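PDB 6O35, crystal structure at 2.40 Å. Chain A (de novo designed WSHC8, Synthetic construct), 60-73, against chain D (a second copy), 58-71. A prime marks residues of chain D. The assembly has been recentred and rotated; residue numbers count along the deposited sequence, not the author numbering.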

ATOM      1  N   ARG A  60       8.898 -27.916  -5.189  1.00 56.74           N
ATOM      2  CA  ARG A  60       9.092 -26.484  -4.995  1.00 54.12           C
ATOM      3  C   ARG A  60       8.527 -25.693  -6.168  1.00 52.64           C
ATOM      4  O   ARG A  60       7.984 -24.597  -5.983  1.00 52.30           O
ATOM      5  CB  ARG A  60      10.578 -26.179  -4.811  1.00 47.56           C
ATOM      6  N   MET A  61       8.647 -26.234  -7.382  1.00 51.31           N
ATOM      7  CA  MET A  61       8.113 -25.553  -8.554  1.00 46.30           C
ATOM      8  C   MET A  61       6.591 -25.575  -8.553  1.00 50.92           C
ATOM      9  O   MET A  61       5.948 -24.564  -8.863  1.00 49.83           O
ATOM     10  CB  MET A  61       8.661 -26.209  -9.819  1.00 49.59           C
ATOM     11  CG  MET A  61       8.659 -25.314 -11.039  1.00 51.89           C
ATOM     12  SD  MET A  61       9.619 -26.013 -12.399  1.00 69.73           S
ATOM     13  CE  MET A  61      11.235 -26.201 -11.639  1.00 63.25           C
ATOM     14  N   LYS A  62       5.996 -26.717  -8.199  1.00 60.02           N
ATOM     15  CA  LYS A  62       4.542 -26.825  -8.193  1.00 59.38           C
ATOM     16  C   LYS A  62       3.922 -25.917  -7.138  1.00 56.08           C
ATOM     17  O   LYS A  62       2.919 -25.247  -7.402  1.00 50.71           O
ATOM     18  CB  LYS A  62       4.131 -28.279  -7.963  1.00 58.04           C
ATOM     19  CG  LYS A  62       4.382 -29.184  -9.159  1.00 59.85           C
ATOM     20  CD  LYS A  62       4.104 -30.640  -8.822  1.00 61.79           C
ATOM     21  N   GLN A  63       4.499 -25.883  -5.934  1.00 48.47           N
ATOM     22  CA  GLN A  63       3.990 -24.986  -4.902  1.00 45.58           C
ATOM     23  C   GLN A  63       4.280 -23.528  -5.236  1.00 44.63           C
ATOM     24  O   GLN A  63       3.525 -22.638  -4.826  1.00 41.91           O
ATOM     25  CB  GLN A  63       4.586 -25.353  -3.544  1.00 50.51           C
ATOM     26  CG  GLN A  63       3.882 -26.517  -2.865  1.00 59.87           C
ATOM     27  CD  GLN A  63       4.570 -26.947  -1.586  1.00 70.18           C
ATOM     28  OE1 GLN A  63       4.110 -26.642  -0.485  1.00 72.17           O
ATOM     29  NE2 GLN A  63       5.681 -27.663  -1.723  1.00 74.58           N
ATOM     30  N   GLN A  64       5.363 -23.262  -5.972  1.00 44.06           N
ATOM     31  CA  GLN A  64       5.591 -21.917  -6.489  1.00 42.55           C
ATOM     32  C   GLN A  64       4.466 -21.500  -7.425  1.00 39.26           C
ATOM     33  O   GLN A  64       3.976 -20.367  -7.362  1.00 30.68           O
ATOM     34  CB  GLN A  64       6.936 -21.859  -7.214  1.00 51.19           C
ATOM     35  CG  GLN A  64       7.361 -20.468  -7.651  1.00 63.88           C
ATOM     36  CD  GLN A  64       8.340 -19.826  -6.684  1.00 75.96           C
ATOM     37  OE1 GLN A  64       9.009 -20.511  -5.909  1.00 77.49           O
ATOM     38  NE2 GLN A  64       8.431 -18.502  -6.729  1.00 79.76           N
ATOM     39  N   HIS A  65       4.041 -22.412  -8.303  1.00 45.28           N
ATOM     40  CA  HIS A  65       2.993 -22.097  -9.268  1.00 47.24           C
ATOM     41  C   HIS A  65       1.667 -21.814  -8.570  1.00 47.38           C
ATOM     42  O   HIS A  65       0.987 -20.830  -8.882  1.00 55.43           O
ATOM     43  CB  HIS A  65       2.860 -23.253 -10.259  1.00 46.03           C
ATOM     44  CG  HIS A  65       1.550 -23.290 -10.980  1.00 48.45           C
ATOM     45  ND1 HIS A  65       0.487 -24.052 -10.548  1.00 45.80           N
ATOM     46  CD2 HIS A  65       1.136 -22.672 -12.110  1.00 50.64           C
ATOM     47  CE1 HIS A  65      -0.528 -23.897 -11.379  1.00 51.84           C
ATOM     48  NE2 HIS A  65      -0.161 -23.064 -12.335  1.00 51.77           N
ATOM     49  N   MET A  66       1.282 -22.668  -7.618  1.00 54.09           N
ATOM     50  CA  MET A  66       0.038 -22.447  -6.888  1.00 57.54           C
ATOM     51  C   MET A  66       0.107 -21.171  -6.056  1.00 55.34           C
ATOM     52  O   MET A  66      -0.884 -20.439  -5.942  1.00 35.49           O
ATOM     53  CB  MET A  66      -0.263 -23.649  -5.993  1.00 55.44           C
ATOM     54  CG  MET A  66      -0.506 -24.941  -6.750  1.00 58.40           C
ATOM     55  SD  MET A  66      -0.930 -26.318  -5.666  1.00 69.57           S
ATOM     56  CE  MET A  66       0.655 -26.659  -4.902  1.00 62.78           C
ATOM     57  N   THR A  67       1.271 -20.892  -5.463  1.00 60.58           N
ATOM     58  CA  THR A  67       1.421 -19.682  -4.663  1.00 59.48           C
ATOM     59  C   THR A  67       1.257 -18.432  -5.517  1.00 48.42           C
ATOM     60  O   THR A  67       0.592 -17.473  -5.106  1.00 48.92           O
ATOM     61  CB  THR A  67       2.783 -19.683  -3.967  1.00 66.30           C
ATOM     62  OG1 THR A  67       2.798 -20.682  -2.938  1.00 61.94           O
ATOM     63  CG2 THR A  67       3.080 -18.319  -3.361  1.00 70.12           C
ATOM     64  N   ALA A  68       1.857 -18.418  -6.709  1.00 54.03           N
ATOM     65  CA  ALA A  68       1.687 -17.280  -7.605  1.00 36.71           C
ATOM     66  C   ALA A  68       0.253 -17.190  -8.112  1.00 36.77           C
ATOM     67  O   ALA A  68      -0.293 -16.090  -8.257  1.00 44.33           O
ATOM     68  CB  ALA A  68       2.662 -17.383  -8.776  1.00 37.51           C
ATOM     69  N   TYR A  69      -0.375 -18.336  -8.391  1.00 45.03           N
ATOM     70  CA  TYR A  69      -1.757 -18.331  -8.857  1.00 55.19           C
ATOM     71  C   TYR A  69      -2.692 -17.762  -7.796  1.00 53.00           C
ATOM     72  O   TYR A  69      -3.599 -16.981  -8.109  1.00 43.70           O
ATOM     73  CB  TYR A  69      -2.179 -19.748  -9.245  1.00 53.50           C
ATOM     74  CG  TYR A  69      -3.593 -19.847  -9.766  1.00 45.16           C
ATOM     75  CD1 TYR A  69      -3.889 -19.543 -11.086  1.00 38.91           C
ATOM     76  CD2 TYR A  69      -4.631 -20.248  -8.937  1.00 45.64           C
ATOM     77  CE1 TYR A  69      -5.177 -19.631 -11.567  1.00 43.45           C
ATOM     78  CE2 TYR A  69      -5.926 -20.340  -9.407  1.00 48.89           C
ATOM     79  CZ  TYR A  69      -6.193 -20.029 -10.723  1.00 51.10           C
ATOM     80  OH  TYR A  69      -7.481 -20.119 -11.196  1.00 55.82           O
ATOM     81  N   LEU A  70      -2.483 -18.139  -6.532  1.00 52.32           N
ATOM     82  CA  LEU A  70      -3.311 -17.608  -5.457  1.00 41.10           C
ATOM     83  C   LEU A  70      -3.143 -16.100  -5.332  1.00 41.31           C
ATOM     84  O   LEU A  70      -4.110 -15.378  -5.054  1.00 39.82           O
ATOM     85  CB  LEU A  70      -2.960 -18.301  -4.141  1.00 43.18           C
ATOM     86  CG  LEU A  70      -4.109 -18.459  -3.144  1.00 48.63           C
ATOM     87  N   GLU A  71      -1.921 -15.602  -5.535  1.00 41.35           N
ATOM     88  CA  GLU A  71      -1.685 -14.165  -5.465  1.00 35.28           C
ATOM     89  C   GLU A  71      -2.376 -13.437  -6.611  1.00 40.62           C
ATOM     90  O   GLU A  71      -2.945 -12.357  -6.414  1.00 42.34           O
ATOM     91  CB  GLU A  71      -0.186 -13.877  -5.477  1.00 37.29           C
ATOM     92  CG  GLU A  71       0.535 -14.300  -4.208  1.00 43.82           C
ATOM     93  N   ALA A  72      -2.338 -14.011  -7.817  1.00 35.04           N
ATOM     94  CA  ALA A  72      -2.982 -13.368  -8.956  1.00 37.44           C
ATOM     95  C   ALA A  72      -4.482 -13.230  -8.730  1.00 44.73           C
ATOM     96  O   ALA A  72      -5.071 -12.187  -9.039  1.00 42.70           O
ATOM     97  CB  ALA A  72      -2.704 -14.158 -10.234  1.00 34.37           C
ATOM     98  N   GLN A  73      -5.121 -14.273  -8.197  1.00 55.69           N
ATOM     99  CA  GLN A  73      -6.557 -14.213  -7.945  1.00 47.25           C
ATOM    100  C   GLN A  73      -6.880 -13.159  -6.892  1.00 43.08           C
ATOM    101  O   GLN A  73      -7.773 -12.325  -7.085  1.00 48.99           O
ATOM    102  CB  GLN A  73      -7.073 -15.585  -7.512  1.00 44.74           C
ATOM    103  CG  GLN A  73      -7.070 -16.638  -8.611  1.00 48.48           C
ATOM    104  CD  GLN A  73      -8.136 -16.400  -9.665  1.00 45.36           C
ATOM    105  OE1 GLN A  73      -8.572 -15.271  -9.883  1.00 48.23           O
ATOM    106  NE2 GLN A  73      -8.564 -17.470 -10.324  1.00 47.18           N
TER
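Chain D (58-71) LARMKQQHMTAYLE

Residues 58-71 of chain D are helical throughout, and the helix extends beyond both ends of the stretch. Each backbone N in turn, from Lys62′ on, bonds to the O four residues earlier. Chain A 60-73 is helical in the same way. The two helices run in the same direction, with an angle of 10° between them. Their axes come no closer than 11.3 Å. Between the two stretches 242 Å² is buried, both sides summed.

The register advances along both chains together. Met61 CA is 8.0 Å from Arg60′ CA, His65 CA is 8.3 Å from Gln63′ CA, Ala68 CA is 7.5 Å from Thr67′ CA, and Ala72 CA is 7.7 Å from Leu70′ CA. Ala59′, Gln63′, Thr67′ and Leu70′ all direct CA-to-CB toward chain A. Their spacing of four, four and three residues keeps them on one side of the helix.

Apolar contacts lie near the two ends. Ala72 CB packs against Leu70′ CD2 at 3.6 Å. Leu70′ is in the t, p rotamer. Met61 SD lies 4.2 Å from Ala59′ CB.

One hydrogen bond crosses the interface, and it is weak: Gln63′ NE2 donates to Met61 SD at 3.7 Å. Sulfur is a poor acceptor. The same NE2 of Gln63′ also donates to Ala59′ O at 3.0 Å, within its own helix. This bond ties the amide back to the preceding turn while it faces the methionine. Gln63′ OE1 is 4.3 Å from His65 CB, a contact without a hydrogen bond.

In the middle the side chains only just meet, although the CA atoms of the register pairs are nearest there: Ala68 CB is 4.4 Å from Thr67′ OG1. That hydroxyl makes a weak hydrogen bond to its own helix, from Thr67′ OG1 to Gln63′ O at 3.0 Å.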

ATOM      1  N   LEU D  58      15.174 -23.351 -18.012  1.00 65.23           N
ATOM      2  CA  LEU D  58      14.239 -22.644 -18.881  1.00 62.91           C
ATOM      3  C   LEU D  58      12.827 -22.638 -18.309  1.00 61.07           C
ATOM      4  O   LEU D  58      12.071 -21.691 -18.547  1.00 53.85           O
ATOM      5  CB  LEU D  58      14.241 -23.268 -20.276  1.00 58.82           C
ATOM      6  CG  LEU D  58      15.295 -22.707 -21.231  1.00 54.73           C
ATOM      7  N   ALA D  59      12.451 -23.679 -17.562  1.00 72.12           N
ATOM      8  CA  ALA D  59      11.138 -23.695 -16.925  1.00 68.64           C
ATOM      9  C   ALA D  59      11.015 -22.565 -15.912  1.00 69.22           C
ATOM     10  O   ALA D  59      10.018 -21.832 -15.895  1.00 61.03           O
ATOM     11  CB  ALA D  59      10.899 -25.048 -16.254  1.00 69.75           C
ATOM     12  N   ARG D  60      12.025 -22.411 -15.050  1.00 90.13           N
ATOM     13  CA  ARG D  60      12.019 -21.317 -14.087  1.00 91.00           C
ATOM     14  C   ARG D  60      12.088 -19.966 -14.779  1.00 80.15           C
ATOM     15  O   ARG D  60      11.486 -18.995 -14.305  1.00 85.27           O
ATOM     16  CB  ARG D  60      13.191 -21.476 -13.115  1.00 93.56           C
ATOM     17  N   MET D  61      12.804 -19.884 -15.902  1.00 70.07           N
ATOM     18  CA  MET D  61      12.900 -18.626 -16.630  1.00 55.73           C
ATOM     19  C   MET D  61      11.572 -18.275 -17.290  1.00 57.23           C
ATOM     20  O   MET D  61      11.090 -17.141 -17.178  1.00 51.80           O
ATOM     21  CB  MET D  61      14.011 -18.716 -17.674  1.00 51.11           C
ATOM     22  CG  MET D  61      14.354 -17.390 -18.317  1.00 55.38           C
ATOM     23  SD  MET D  61      15.656 -17.529 -19.554  1.00 67.43           S
ATOM     24  CE  MET D  61      16.946 -18.351 -18.617  1.00 72.66           C
ATOM     25  N   LYS D  62      10.965 -19.239 -17.988  1.00 63.66           N
ATOM     26  CA  LYS D  62       9.665 -19.002 -18.608  1.00 59.33           C
ATOM     27  C   LYS D  62       8.634 -18.564 -17.575  1.00 49.75           C
ATOM     28  O   LYS D  62       7.865 -17.626 -17.814  1.00 47.95           O
ATOM     29  CB  LYS D  62       9.189 -20.266 -19.324  1.00 58.61           C
ATOM     30  CG  LYS D  62       9.907 -20.565 -20.624  1.00 59.91           C
ATOM     31  CD  LYS D  62       9.451 -21.902 -21.189  1.00 71.58           C
ATOM     32  CE  LYS D  62      10.226 -22.281 -22.441  1.00 77.73           C
ATOM     33  NZ  LYS D  62       9.938 -23.683 -22.855  1.00 76.11           N
ATOM     34  N   GLN D  63       8.603 -19.235 -16.423  1.00 50.27           N
ATOM     35  CA  GLN D  63       7.614 -18.913 -15.401  1.00 42.87           C
ATOM     36  C   GLN D  63       7.890 -17.551 -14.773  1.00 39.35           C
ATOM     37  O   GLN D  63       6.955 -16.825 -14.419  1.00 46.18           O
ATOM     38  CB  GLN D  63       7.587 -20.009 -14.339  1.00 42.00           C
ATOM     39  CG  GLN D  63       6.766 -21.223 -14.746  1.00 41.80           C
ATOM     40  CD  GLN D  63       6.973 -22.406 -13.824  1.00 53.58           C
ATOM     41  OE1 GLN D  63       6.114 -22.731 -13.004  1.00 55.71           O
ATOM     42  NE2 GLN D  63       8.121 -23.064 -13.959  1.00 58.11           N
ATOM     43  N   GLN D  64       9.166 -17.185 -14.614  1.00 35.95           N
ATOM     44  CA  GLN D  64       9.488 -15.838 -14.153  1.00 47.25           C
ATOM     45  C   GLN D  64       8.984 -14.789 -15.137  1.00 50.59           C
ATOM     46  O   GLN D  64       8.505 -13.723 -14.731  1.00 45.33           O
ATOM     47  CB  GLN D  64      10.998 -15.696 -13.956  1.00 50.82           C
ATOM     48  CG  GLN D  64      11.440 -15.698 -12.507  1.00 60.36           C
ATOM     49  CD  GLN D  64      12.931 -15.928 -12.360  1.00 67.43           C
ATOM     50  OE1 GLN D  64      13.697 -15.730 -13.303  1.00 68.06           O
ATOM     51  NE2 GLN D  64      13.350 -16.363 -11.176  1.00 63.91           N
ATOM     52  N   HIS D  65       9.084 -15.076 -16.437  1.00 50.92           N
ATOM     53  CA  HIS D  65       8.631 -14.130 -17.452  1.00 51.85           C
ATOM     54  C   HIS D  65       7.112 -13.993 -17.438  1.00 50.69           C
ATOM     55  O   HIS D  65       6.581 -12.877 -17.434  1.00 51.74           O
ATOM     56  CB  HIS D  65       9.130 -14.580 -18.828  1.00 51.34           C
ATOM     57  CG  HIS D  65       8.280 -14.111 -19.967  1.00 54.23           C
ATOM     58  ND1 HIS D  65       8.296 -12.810 -20.424  1.00 54.56           N
ATOM     59  CD2 HIS D  65       7.388 -14.770 -20.742  1.00 57.75           C
ATOM     60  CE1 HIS D  65       7.452 -12.690 -21.432  1.00 51.44           C
ATOM     61  NE2 HIS D  65       6.886 -13.865 -21.645  1.00 55.73           N
ATOM     62  N   MET D  66       6.395 -15.119 -17.437  1.00 57.36           N
ATOM     63  CA  MET D  66       4.941 -15.066 -17.336  1.00 52.53           C
ATOM     64  C   MET D  66       4.509 -14.433 -16.019  1.00 51.37           C
ATOM     65  O   MET D  66       3.546 -13.655 -15.977  1.00 50.59           O
ATOM     66  CB  MET D  66       4.351 -16.470 -17.467  1.00 54.90           C
ATOM     67  CG  MET D  66       4.646 -17.152 -18.792  1.00 59.54           C
ATOM     68  SD  MET D  66       3.773 -18.719 -18.979  1.00 62.11           S
ATOM     69  CE  MET D  66       4.562 -19.712 -17.716  1.00 66.34           C
ATOM     70  N   THR D  67       5.210 -14.755 -14.929  1.00 43.88           N
ATOM     71  CA  THR D  67       4.872 -14.179 -13.632  1.00 42.56           C
ATOM     72  C   THR D  67       5.084 -12.671 -13.627  1.00 41.72           C
ATOM     73  O   THR D  67       4.290 -11.927 -13.038  1.00 53.79           O
ATOM     74  CB  THR D  67       5.700 -14.846 -12.534  1.00 47.32           C
ATOM     75  OG1 THR D  67       5.119 -16.115 -12.199  1.00 45.21           O
ATOM     76  CG2 THR D  67       5.765 -13.968 -11.292  1.00 55.18           C
ATOM     77  N   ALA D  68       6.149 -12.196 -14.277  1.00 37.82           N
ATOM     78  CA  ALA D  68       6.390 -10.760 -14.341  1.00 34.30           C
ATOM     79  C   ALA D  68       5.380 -10.070 -15.253  1.00 31.51           C
ATOM     80  O   ALA D  68       4.966  -8.938 -14.985  1.00 31.05           O
ATOM     81  CB  ALA D  68       7.815 -10.488 -14.819  1.00 47.43           C
ATOM     82  N   TYR D  69       4.982 -10.731 -16.341  1.00 39.33           N
ATOM     83  CA  TYR D  69       3.986 -10.160 -17.243  1.00 37.43           C
ATOM     84  C   TYR D  69       2.639 -10.025 -16.545  1.00 49.49           C
ATOM     85  O   TYR D  69       1.976  -8.986 -16.646  1.00 45.03           O
ATOM     86  CB  TYR D  69       3.871 -11.035 -18.491  1.00 42.59           C
ATOM     87  CG  TYR D  69       2.844 -10.571 -19.494  1.00 47.53           C
ATOM     88  CD1 TYR D  69       3.147  -9.582 -20.418  1.00 45.98           C
ATOM     89  CD2 TYR D  69       1.576 -11.135 -19.527  1.00 54.35           C
ATOM     90  CE1 TYR D  69       2.213  -9.159 -21.340  1.00 50.16           C
ATOM     91  CE2 TYR D  69       0.636 -10.720 -20.445  1.00 54.47           C
ATOM     92  CZ  TYR D  69       0.959  -9.732 -21.350  1.00 54.29           C
ATOM     93  OH  TYR D  69       0.025  -9.313 -22.267  1.00 59.64           O
ATOM     94  N   LEU D  70       2.225 -11.070 -15.827  1.00 49.14           N
ATOM     95  CA  LEU D  70       0.980 -11.016 -15.072  1.00 47.72           C
ATOM     96  C   LEU D  70       1.017  -9.893 -14.045  1.00 47.95           C
ATOM     97  O   LEU D  70       0.057  -9.124 -13.910  1.00 53.42           O
ATOM     98  CB  LEU D  70       0.740 -12.364 -14.395  1.00 59.52           C
ATOM     99  CG  LEU D  70      -0.699 -12.759 -14.076  1.00 71.27           C
ATOM    100  CD1 LEU D  70      -1.505 -12.913 -15.354  1.00 73.35           C
ATOM    101  CD2 LEU D  70      -0.718 -14.047 -13.265  1.00 76.45           C
ATOM    102  N   GLU D  71       2.126  -9.781 -13.310  1.00 42.49           N
ATOM    103  CA  GLU D  71       2.255  -8.712 -12.326  1.00 44.40           C
ATOM    104  C   GLU D  71       2.156  -7.345 -12.987  1.00 46.28           C
ATOM    105  O   GLU D  71       1.549  -6.420 -12.434  1.00 46.59           O
ATOM    106  CB  GLU D  71       3.579  -8.851 -11.578  1.00 47.35           C
ATOM    107  CG  GLU D  71       3.853  -7.732 -10.590  1.00 50.03           C
TER